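Putative cytochrome P450 120 (Synechocystis sp., PDB 2VE3) binds heme and retinoic acid and, as a cytochrome P450, probably acts as a monooxygenase that inserts an oxygen atom into its substrate. Local coordinates at residues Met150-Ala155 / Pro168-Trp173; Gln282-Leu287 / Leu408-Asp413. All coordinates share one frame; numbering follows the deposited sequence.

Contact 1 (Met150-Ala155 / Pro168-Trp173); sequences MTFDVA and PQLFPW
Helix 143-159, helix E of the cytochrome P450 fold, meets the N-terminal part of helix 170-181, helix F, where Phe152 reaches across to Leu170 and Phe171. The backbones come within 7.0 Å at the CA atoms of Phe152 and Phe171. CG of Phe152 stands anti to its own N, with chi1 -175°, which carries the ring straight out from its helix and against the opposite backbone. Phe171 CA lies over one face of that ring as a CH-pi contact, 4.2 Å from the Phe152 centroid and 27° off the normal. The Phe171 side chain has a similar first torsion but runs the other way, so that the two phenylalanines slide past each other and each ring reaches the root of its partner. The Phe171 ring accordingly presents an edge, CD1, to Phe152 CB at 3.5 Å, while Phe171 CB approaches Phe152 CD2 at 3.8 Å. The rings themselves sit obliquely, with planes 51° apart and centroids 5.6 Å apart for Phe152 and Phe171. Helix E belongs to the helical core of the P450 fold: Met150 and Thr151 pack on helices 241-272 and 394-411, and the Phe152 ring also meets His256 edge-to-face. Helix F, by contrast, is one of the pair that in this family lies over the active site, and Leu170 also touches Leu203 of its companion, helix 192-215. At the far end of the Phe152 ring, Leu170 CG lies in the ring plane at the edge, 4.0 Å from Phe152 CZ. The carbonyl oxygen Leu170 O approaches Phe152 CZ obliquely at 3.9 Å.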
ATOM      1  N   MET A 150     -12.864   8.792   2.840  1.00 24.07           N
ATOM      2  CA  MET A 150     -12.212   9.023   4.120  1.00 23.29           C
ATOM      3  C   MET A 150     -10.687   9.018   4.026  1.00 23.10           C
ATOM      4  O   MET A 150     -10.053   9.983   4.450  1.00 23.01           O
ATOM      5  CB  MET A 150     -12.673   8.005   5.155  1.00 23.57           C
ATOM      6  CG  MET A 150     -12.113   8.248   6.571  1.00 23.70           C
ATOM      7  SD  MET A 150     -12.266   6.817   7.668  1.00 23.19           S
ATOM      8  CE  MET A 150     -11.227   5.639   6.827  1.00 24.88           C
ATOM      9  N   THR A 151     -10.102   7.947   3.481  1.00 22.21           N
ATOM     10  CA  THR A 151      -8.641   7.815   3.497  1.00 22.08           C
ATOM     11  C   THR A 151      -7.981   8.914   2.679  1.00 22.27           C
ATOM     12  O   THR A 151      -6.914   9.391   3.061  1.00 22.53           O
ATOM     13  CB  THR A 151      -8.105   6.444   3.003  1.00 21.70           C
ATOM     14  OG1 THR A 151      -8.442   6.245   1.624  1.00 20.67           O
ATOM     15  CG2 THR A 151      -8.620   5.307   3.848  1.00 19.65           C
ATOM     16  N   PHE A 152      -8.598   9.305   1.561  1.00 22.69           N
ATOM     17  CA  PHE A 152      -8.105  10.467   0.804  1.00 23.41           C
ATOM     18  C   PHE A 152      -8.137  11.722   1.669  1.00 23.78           C
ATOM     19  O   PHE A 152      -7.161  12.463   1.712  1.00 25.12           O
ATOM     20  CB  PHE A 152      -8.845  10.709  -0.525  1.00 23.15           C
ATOM     21  CG  PHE A 152      -8.238  11.833  -1.343  1.00 22.95           C
ATOM     22  CD1 PHE A 152      -7.006  11.664  -1.970  1.00 22.62           C
ATOM     23  CD2 PHE A 152      -8.853  13.070  -1.418  1.00 22.78           C
ATOM     24  CE1 PHE A 152      -6.413  12.715  -2.687  1.00 23.23           C
ATOM     25  CE2 PHE A 152      -8.273  14.118  -2.134  1.00 22.56           C
ATOM     26  CZ  PHE A 152      -7.059  13.937  -2.766  1.00 22.43           C
ATOM     27  N   ASP A 153      -9.257  11.946   2.355  1.00 24.23           N
ATOM     28  CA  ASP A 153      -9.421  13.079   3.264  1.00 24.22           C
ATOM     29  C   ASP A 153      -8.351  13.162   4.346  1.00 23.65           C
ATOM     30  O   ASP A 153      -7.901  14.251   4.666  1.00 22.98           O
ATOM     31  CB  ASP A 153     -10.800  13.051   3.930  1.00 24.77           C
ATOM     32  CG  ASP A 153     -11.877  13.693   3.077  1.00 26.65           C
ATOM     33  OD1 ASP A 153     -11.715  13.734   1.834  1.00 28.06           O
ATOM     34  OD2 ASP A 153     -12.889  14.146   3.655  1.00 27.49           O
ATOM     35  N   VAL A 154      -7.978  12.017   4.923  1.00 23.10           N
ATOM     36  CA  VAL A 154      -6.941  11.969   5.958  1.00 22.79           C
ATOM     37  C   VAL A 154      -5.582  12.339   5.346  1.00 23.49           C
ATOM     38  O   VAL A 154      -4.830  13.136   5.918  1.00 23.80           O
ATOM     39  CB  VAL A 154      -6.885  10.581   6.648  1.00 22.72           C
ATOM     40  CG1 VAL A 154      -5.719  10.472   7.601  1.00 21.76           C
ATOM     41  CG2 VAL A 154      -8.170  10.307   7.416  1.00 22.00           C
ATOM     42  N   ALA A 155      -5.295  11.763   4.178  1.00 22.98           N
ATOM     43  CA  ALA A 155      -4.019  11.926   3.529  1.00 23.43           C
ATOM     44  C   ALA A 155      -3.854  13.365   3.051  1.00 23.88           C
ATOM     45  O   ALA A 155      -2.820  13.981   3.318  1.00 24.14           O
ATOM     46  CB  ALA A 155      -3.863  10.942   2.384  1.00 22.43           C
ATOM     47  N   PRO A 168     -12.296  20.405  -4.527  1.00 44.89           N
ATOM     48  CA  PRO A 168     -13.405  19.495  -4.386  1.00 43.32           C
ATOM     49  C   PRO A 168     -13.224  18.546  -5.599  1.00 41.62           C
ATOM     50  O   PRO A 168     -13.931  17.551  -5.752  1.00 41.87           O
ATOM     51  CB  PRO A 168     -14.623  20.404  -4.585  1.00 43.28           C
ATOM     52  CG  PRO A 168     -14.087  21.659  -5.319  1.00 44.06           C
ATOM     53  CD  PRO A 168     -12.609  21.431  -5.542  1.00 45.09           C
ATOM     54  N   GLN A 169     -12.247  18.898  -6.436  1.00 39.57           N
ATOM     55  CA  GLN A 169     -11.907  18.231  -7.689  1.00 37.73           C
ATOM     56  C   GLN A 169     -10.734  17.269  -7.511  1.00 36.09           C
ATOM     57  O   GLN A 169     -10.425  16.474  -8.407  1.00 35.58           O
ATOM     58  CB  GLN A 169     -11.501  19.284  -8.728  1.00 37.76           C
ATOM     59  CG  GLN A 169     -12.637  20.020  -9.403  1.00 38.03           C
ATOM     60  CD  GLN A 169     -12.140  20.999 -10.465  1.00 38.68           C
ATOM     61  OE1 GLN A 169     -11.501  22.008 -10.144  1.00 40.04           O
ATOM     62  NE2 GLN A 169     -12.440  20.711 -11.735  1.00 38.85           N
ATOM     63  N   LEU A 170     -10.086  17.366  -6.350  1.00 34.25           N
ATOM     64  CA  LEU A 170      -8.838  16.674  -6.042  1.00 32.65           C
ATOM     65  C   LEU A 170      -9.017  15.156  -5.967  1.00 31.43           C
ATOM     66  O   LEU A 170      -8.200  14.403  -6.504  1.00 30.65           O
ATOM     67  CB  LEU A 170      -8.276  17.209  -4.719  1.00 32.39           C
ATOM     68  CG  LEU A 170      -6.775  17.481  -4.566  1.00 33.06           C
ATOM     69  CD1 LEU A 170      -6.217  18.413  -5.648  1.00 32.43           C
ATOM     70  CD2 LEU A 170      -6.499  18.075  -3.204  1.00 33.13           C
ATOM     71  N   PHE A 171     -10.087  14.735  -5.288  1.00 30.19           N
ATOM     72  CA  PHE A 171     -10.465  13.324  -5.125  1.00 29.19           C
ATOM     73  C   PHE A 171     -10.860  12.682  -6.458  1.00 28.37           C
ATOM     74  O   PHE A 171     -10.290  11.663  -6.827  1.00 28.66           O
ATOM     75  CB  PHE A 171     -11.572  13.186  -4.059  1.00 29.09           C
ATOM     76  CG  PHE A 171     -12.020  11.774  -3.804  1.00 28.73           C
ATOM     77  CD1 PHE A 171     -11.198  10.875  -3.133  1.00 28.82           C
ATOM     78  CD2 PHE A 171     -13.279  11.346  -4.217  1.00 28.59           C
ATOM     79  CE1 PHE A 171     -11.614   9.571  -2.891  1.00 27.11           C
ATOM     80  CE2 PHE A 171     -13.713  10.037  -3.971  1.00 27.69           C
ATOM     81  CZ  PHE A 171     -12.873   9.151  -3.304  1.00 28.75           C
ATOM     82  N   PRO A 172     -11.809  13.288  -7.200  1.00 27.78           N
ATOM     83  CA  PRO A 172     -12.169  12.785  -8.530  1.00 27.27           C
ATOM     84  C   PRO A 172     -10.969  12.571  -9.461  1.00 26.95           C
ATOM     85  O   PRO A 172     -10.902  11.545 -10.155  1.00 26.91           O
ATOM     86  CB  PRO A 172     -13.056  13.899  -9.087  1.00 28.06           C
ATOM     87  CG  PRO A 172     -13.644  14.555  -7.878  1.00 27.30           C
ATOM     88  CD  PRO A 172     -12.616  14.467  -6.822  1.00 27.69           C
ATOM     89  N   TRP A 173     -10.038  13.523  -9.470  1.00 25.78           N
ATOM     90  CA  TRP A 173      -8.817  13.430 -10.263  1.00 25.23           C
ATOM     91  C   TRP A 173      -7.904  12.278  -9.815  1.00 24.58           C
ATOM     92  O   TRP A 173      -7.407  11.520 -10.641  1.00 24.74           O
ATOM     93  CB  TRP A 173      -8.047  14.761 -10.228  1.00 25.13           C
ATOM     94  CG  TRP A 173      -8.686  15.870 -11.033  1.00 26.00           C
ATOM     95  CD1 TRP A 173      -9.560  15.734 -12.088  1.00 26.65           C
ATOM     96  CD2 TRP A 173      -8.466  17.275 -10.883  1.00 25.94           C
ATOM     97  NE1 TRP A 173      -9.912  16.973 -12.582  1.00 25.67           N
ATOM     98  CE2 TRP A 173      -9.258  17.934 -11.861  1.00 25.92           C
ATOM     99  CE3 TRP A 173      -7.687  18.046 -10.011  1.00 27.00           C
ATOM    100  CZ2 TRP A 173      -9.291  19.324 -11.992  1.00 25.53           C
ATOM    101  CZ3 TRP A 173      -7.719  19.431 -10.143  1.00 27.05           C
ATOM    102  CH2 TRP A 173      -8.519  20.055 -11.132  1.00 25.93           C
TER

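Contact 2 (Gln282-Leu287 / Leu408-Asp413); sequences QEQNKL and LIQQFD
Gln284 has CG in the crowded position between its backbone N and carbonyl carbon (chi1 49°), and beyond CG the chain extends (chi2 175°); this bent start followed by a straight run carries the amide across to the backbone of Ile409 and Gln410. The amide is probably turned over in the model, so which of its two ends is oxygen is uncertain, but the position of CD does not depend on that choice. Gln284 CD lies 3.9 Å from Gln410 CB and 4.0 Å from Gln410 N. On the Ile409 side, CG2 of Ile409 comes to 4.2 Å from Gln284 CD. The two glutamine side chains cross at about a right angle, with amide planes 72° apart, and the Gln410 amide leads away to Arg407, whose NH1 hydrogen-bonds to Gln410 OE1. An alanine in place of Gln284 would remove the amide that reaches the second helix and would probably open a gap beside Gln410 CB and Ile409 CG2. Nearby polar links join the same parts of the chain: Arg281 NE hydrogen-bonds to Ile409 O and, with Arg277, Arg281 forms salt bridges to Asp413. The arrangement belongs to the P450 fold, in which the C-terminal end of helix J, here 274-285, packs against the end of helix L, 394-411, just where the latter passes into strand 412-416 of the three-stranded antiparallel sheet.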
ATOM      1  N   GLN A 282     -12.853  -6.135  24.144  1.00 30.08           N
ATOM      2  CA  GLN A 282     -12.520  -6.497  25.516  1.00 32.03           C
ATOM      3  C   GLN A 282     -11.197  -5.844  25.915  1.00 32.70           C
ATOM      4  O   GLN A 282     -11.013  -5.437  27.067  1.00 33.11           O
ATOM      5  CB  GLN A 282     -12.447  -8.025  25.657  1.00 31.73           C
ATOM      6  CG  GLN A 282     -12.031  -8.519  27.052  1.00 33.41           C
ATOM      7  CD  GLN A 282     -11.812 -10.039  27.154  1.00 33.73           C
ATOM      8  OE1 GLN A 282     -12.260 -10.678  28.118  1.00 35.27           O
ATOM      9  NE2 GLN A 282     -11.109 -10.615  26.172  1.00 36.58           N
ATOM     10  N   GLU A 283     -10.283  -5.742  24.950  1.00 33.71           N
ATOM     11  CA  GLU A 283      -8.987  -5.120  25.165  1.00 34.04           C
ATOM     12  C   GLU A 283      -9.124  -3.626  25.415  1.00 35.27           C
ATOM     13  O   GLU A 283      -8.511  -3.097  26.342  1.00 35.07           O
ATOM     14  CB  GLU A 283      -8.046  -5.391  23.987  1.00 34.04           C
ATOM     15  CG  GLU A 283      -6.687  -4.736  24.119  1.00 32.77           C
ATOM     16  CD  GLU A 283      -5.769  -5.058  22.961  1.00 32.86           C
ATOM     17  OE1 GLU A 283      -6.079  -4.670  21.802  1.00 30.63           O
ATOM     18  OE2 GLU A 283      -4.736  -5.699  23.226  1.00 27.76           O
ATOM     19  N   GLN A 284      -9.929  -2.952  24.594  1.00 36.88           N
ATOM     20  CA  GLN A 284     -10.107  -1.498  24.721  1.00 38.50           C
ATOM     21  C   GLN A 284     -11.015  -1.125  25.895  1.00 40.09           C
ATOM     22  O   GLN A 284     -11.200   0.067  26.184  1.00 40.82           O
ATOM     23  CB  GLN A 284     -10.598  -0.862  23.411  1.00 38.25           C
ATOM     24  CG  GLN A 284     -11.775  -1.565  22.786  1.00 37.85           C
ATOM     25  CD  GLN A 284     -12.330  -0.874  21.558  1.00 37.57           C
ATOM     26  OE1 GLN A 284     -11.623  -0.591  20.588  1.00 36.03           O
ATOM     27  NE2 GLN A 284     -13.614  -0.613  21.592  1.00 37.40           N
ATOM     28  N   ASN A 285     -11.572  -2.140  26.560  1.00 41.49           N
ATOM     29  CA  ASN A 285     -12.439  -1.948  27.726  1.00 43.05           C
ATOM     30  C   ASN A 285     -11.662  -2.036  29.031  1.00 44.15           C
ATOM     31  O   ASN A 285     -12.013  -1.377  30.013  1.00 44.47           O
ATOM     32  CB  ASN A 285     -13.593  -2.960  27.739  1.00 42.65           C
ATOM     33  CG  ASN A 285     -14.707  -2.611  26.754  1.00 42.87           C
ATOM     34  OD1 ASN A 285     -15.666  -3.365  26.612  1.00 43.59           O
ATOM     35  ND2 ASN A 285     -14.583  -1.481  26.072  1.00 42.40           N
ATOM     36  N   LYS A 286     -10.618  -2.862  29.034  1.00 45.50           N
ATOM     37  CA  LYS A 286      -9.683  -2.940  30.156  1.00 47.08           C
ATOM     38  C   LYS A 286      -8.799  -1.686  30.229  1.00 47.90           C
ATOM     39  O   LYS A 286      -7.945  -1.560  31.115  1.00 48.28           O
ATOM     40  CB  LYS A 286      -8.822  -4.204  30.056  1.00 46.94           C
ATOM     41  CG  LYS A 286      -9.597  -5.509  30.224  1.00 47.59           C
ATOM     42  CD  LYS A 286      -8.656  -6.709  30.358  1.00 47.71           C
ATOM     43  CE  LYS A 286      -9.275  -7.987  29.788  1.00 49.24           C
ATOM     44  NZ  LYS A 286     -10.643  -8.291  30.328  1.00 50.28           N
ATOM     45  N   LEU A 287      -8.997  -0.772  29.279  1.00 48.66           N
ATOM     46  CA  LEU A 287      -8.361   0.538  29.310  1.00 49.45           C
ATOM     47  C   LEU A 287      -9.396   1.525  29.807  1.00 50.15           C
ATOM     48  O   LEU A 287     -10.098   1.257  30.787  1.00 50.51           O
ATOM     49  CB  LEU A 287      -7.879   0.954  27.910  1.00 49.47           C
ATOM     50  CG  LEU A 287      -6.835   0.116  27.165  1.00 49.11           C
ATOM     51  CD1 LEU A 287      -6.629   0.674  25.765  1.00 49.00           C
ATOM     52  CD2 LEU A 287      -5.516   0.067  27.923  1.00 48.78           C
ATOM     53  N   LEU A 408     -14.000   2.349  15.386  1.00 24.85           N
ATOM     54  CA  LEU A 408     -15.077   1.584  14.777  1.00 24.97           C
ATOM     55  C   LEU A 408     -15.611   0.520  15.734  1.00 25.45           C
ATOM     56  O   LEU A 408     -16.822   0.384  15.898  1.00 24.98           O
ATOM     57  CB  LEU A 408     -14.629   0.945  13.458  1.00 24.72           C
ATOM     58  CG  LEU A 408     -15.639  -0.006  12.790  1.00 24.72           C
ATOM     59  CD1 LEU A 408     -16.923   0.700  12.378  1.00 22.86           C
ATOM     60  CD2 LEU A 408     -15.014  -0.745  11.604  1.00 23.63           C
ATOM     61  N   ILE A 409     -14.709  -0.221  16.369  1.00 26.13           N
ATOM     62  CA  ILE A 409     -15.124  -1.283  17.281  1.00 26.97           C
ATOM     63  C   ILE A 409     -15.732  -0.747  18.591  1.00 27.87           C
ATOM     64  O   ILE A 409     -16.687  -1.319  19.115  1.00 28.03           O
ATOM     65  CB  ILE A 409     -13.998  -2.337  17.494  1.00 27.12           C
ATOM     66  CG1 ILE A 409     -13.889  -3.205  16.237  1.00 26.35           C
ATOM     67  CG2 ILE A 409     -14.283  -3.221  18.725  1.00 27.77           C
ATOM     68  CD1 ILE A 409     -12.761  -4.217  16.234  1.00 26.48           C
ATOM     69  N   GLN A 410     -15.197   0.359  19.112  1.00 28.84           N
ATOM     70  CA  GLN A 410     -15.755   0.943  20.345  1.00 29.47           C
ATOM     71  C   GLN A 410     -17.197   1.446  20.179  1.00 29.33           C
ATOM     72  O   GLN A 410     -17.996   1.381  21.120  1.00 29.84           O
ATOM     73  CB  GLN A 410     -14.831   2.014  20.952  1.00 29.52           C
ATOM     74  CG  GLN A 410     -14.911   3.390  20.321  1.00 30.43           C
ATOM     75  CD  GLN A 410     -14.268   4.480  21.167  1.00 30.40           C
ATOM     76  OE1 GLN A 410     -13.216   5.010  20.813  1.00 32.03           O
ATOM     77  NE2 GLN A 410     -14.902   4.826  22.285  1.00 32.19           N
ATOM     78  N   GLN A 411     -17.533   1.912  18.982  1.00 29.32           N
ATOM     79  CA  GLN A 411     -18.858   2.479  18.717  1.00 29.20           C
ATOM     80  C   GLN A 411     -19.850   1.544  18.016  1.00 28.47           C
ATOM     81  O   GLN A 411     -21.061   1.669  18.222  1.00 28.80           O
ATOM     82  CB  GLN A 411     -18.721   3.757  17.891  1.00 29.64           C
ATOM     83  CG  GLN A 411     -17.946   4.850  18.575  1.00 31.52           C
ATOM     84  CD  GLN A 411     -17.586   5.950  17.621  1.00 35.00           C
ATOM     85  OE1 GLN A 411     -18.462   6.571  17.005  1.00 36.79           O
ATOM     86  NE2 GLN A 411     -16.289   6.204  17.482  1.00 34.09           N
ATOM     87  N   PHE A 412     -19.360   0.639  17.169  1.00 27.27           N
ATOM     88  CA  PHE A 412     -20.272  -0.171  16.352  1.00 26.08           C
ATOM     89  C   PHE A 412     -19.950  -1.658  16.277  1.00 25.10           C
ATOM     90  O   PHE A 412     -18.785  -2.065  16.304  1.00 24.56           O
ATOM     91  CB  PHE A 412     -20.321   0.342  14.908  1.00 26.52           C
ATOM     92  CG  PHE A 412     -20.815   1.757  14.760  1.00 27.59           C
ATOM     93  CD1 PHE A 412     -22.172   2.023  14.630  1.00 27.61           C
ATOM     94  CD2 PHE A 412     -19.906   2.826  14.704  1.00 27.94           C
ATOM     95  CE1 PHE A 412     -22.628   3.348  14.465  1.00 28.70           C
ATOM     96  CE2 PHE A 412     -20.349   4.143  14.542  1.00 28.29           C
ATOM     97  CZ  PHE A 412     -21.710   4.407  14.423  1.00 27.38           C
ATOM     98  N   ASP A 413     -21.011  -2.456  16.171  1.00 23.55           N
ATOM     99  CA  ASP A 413     -20.942  -3.743  15.510  1.00 22.55           C
ATOM    100  C   ASP A 413     -21.392  -3.519  14.079  1.00 21.94           C
ATOM    101  O   ASP A 413     -22.020  -2.497  13.771  1.00 21.60           O
ATOM    102  CB  ASP A 413     -21.867  -4.762  16.168  1.00 22.62           C
ATOM    103  CG  ASP A 413     -21.278  -5.346  17.430  1.00 23.10           C
ATOM    104  OD1 ASP A 413     -20.033  -5.426  17.530  1.00 23.14           O
ATOM    105  OD2 ASP A 413     -22.065  -5.730  18.319  1.00 23.71           O
TER

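Overall arrangement
From the N terminus, the chain first lays down strands 47-51, 54-59 and 76-79 of the five-stranded sheet and then helix 121-137, and closes contact 1 over a short connection of 12 residues that includes helix 162-165. Helices 192-215 and 241-272 follow before contact 2 opens. Its segments enclose 120 residues, among them strands 320-325 and 341-345 and Cys391, the probable axial ligand of the heme iron. The two contacts therefore lie in series, neither nested nor crossed, with centres about 28 Å apart. Helix 394-411 relates them in space: its Glu400 and Phe404 pack beside 150-155, and its last turn enters contact 2. Contact 1 ties helix F to the helical core, contact 2 helix J to helix L.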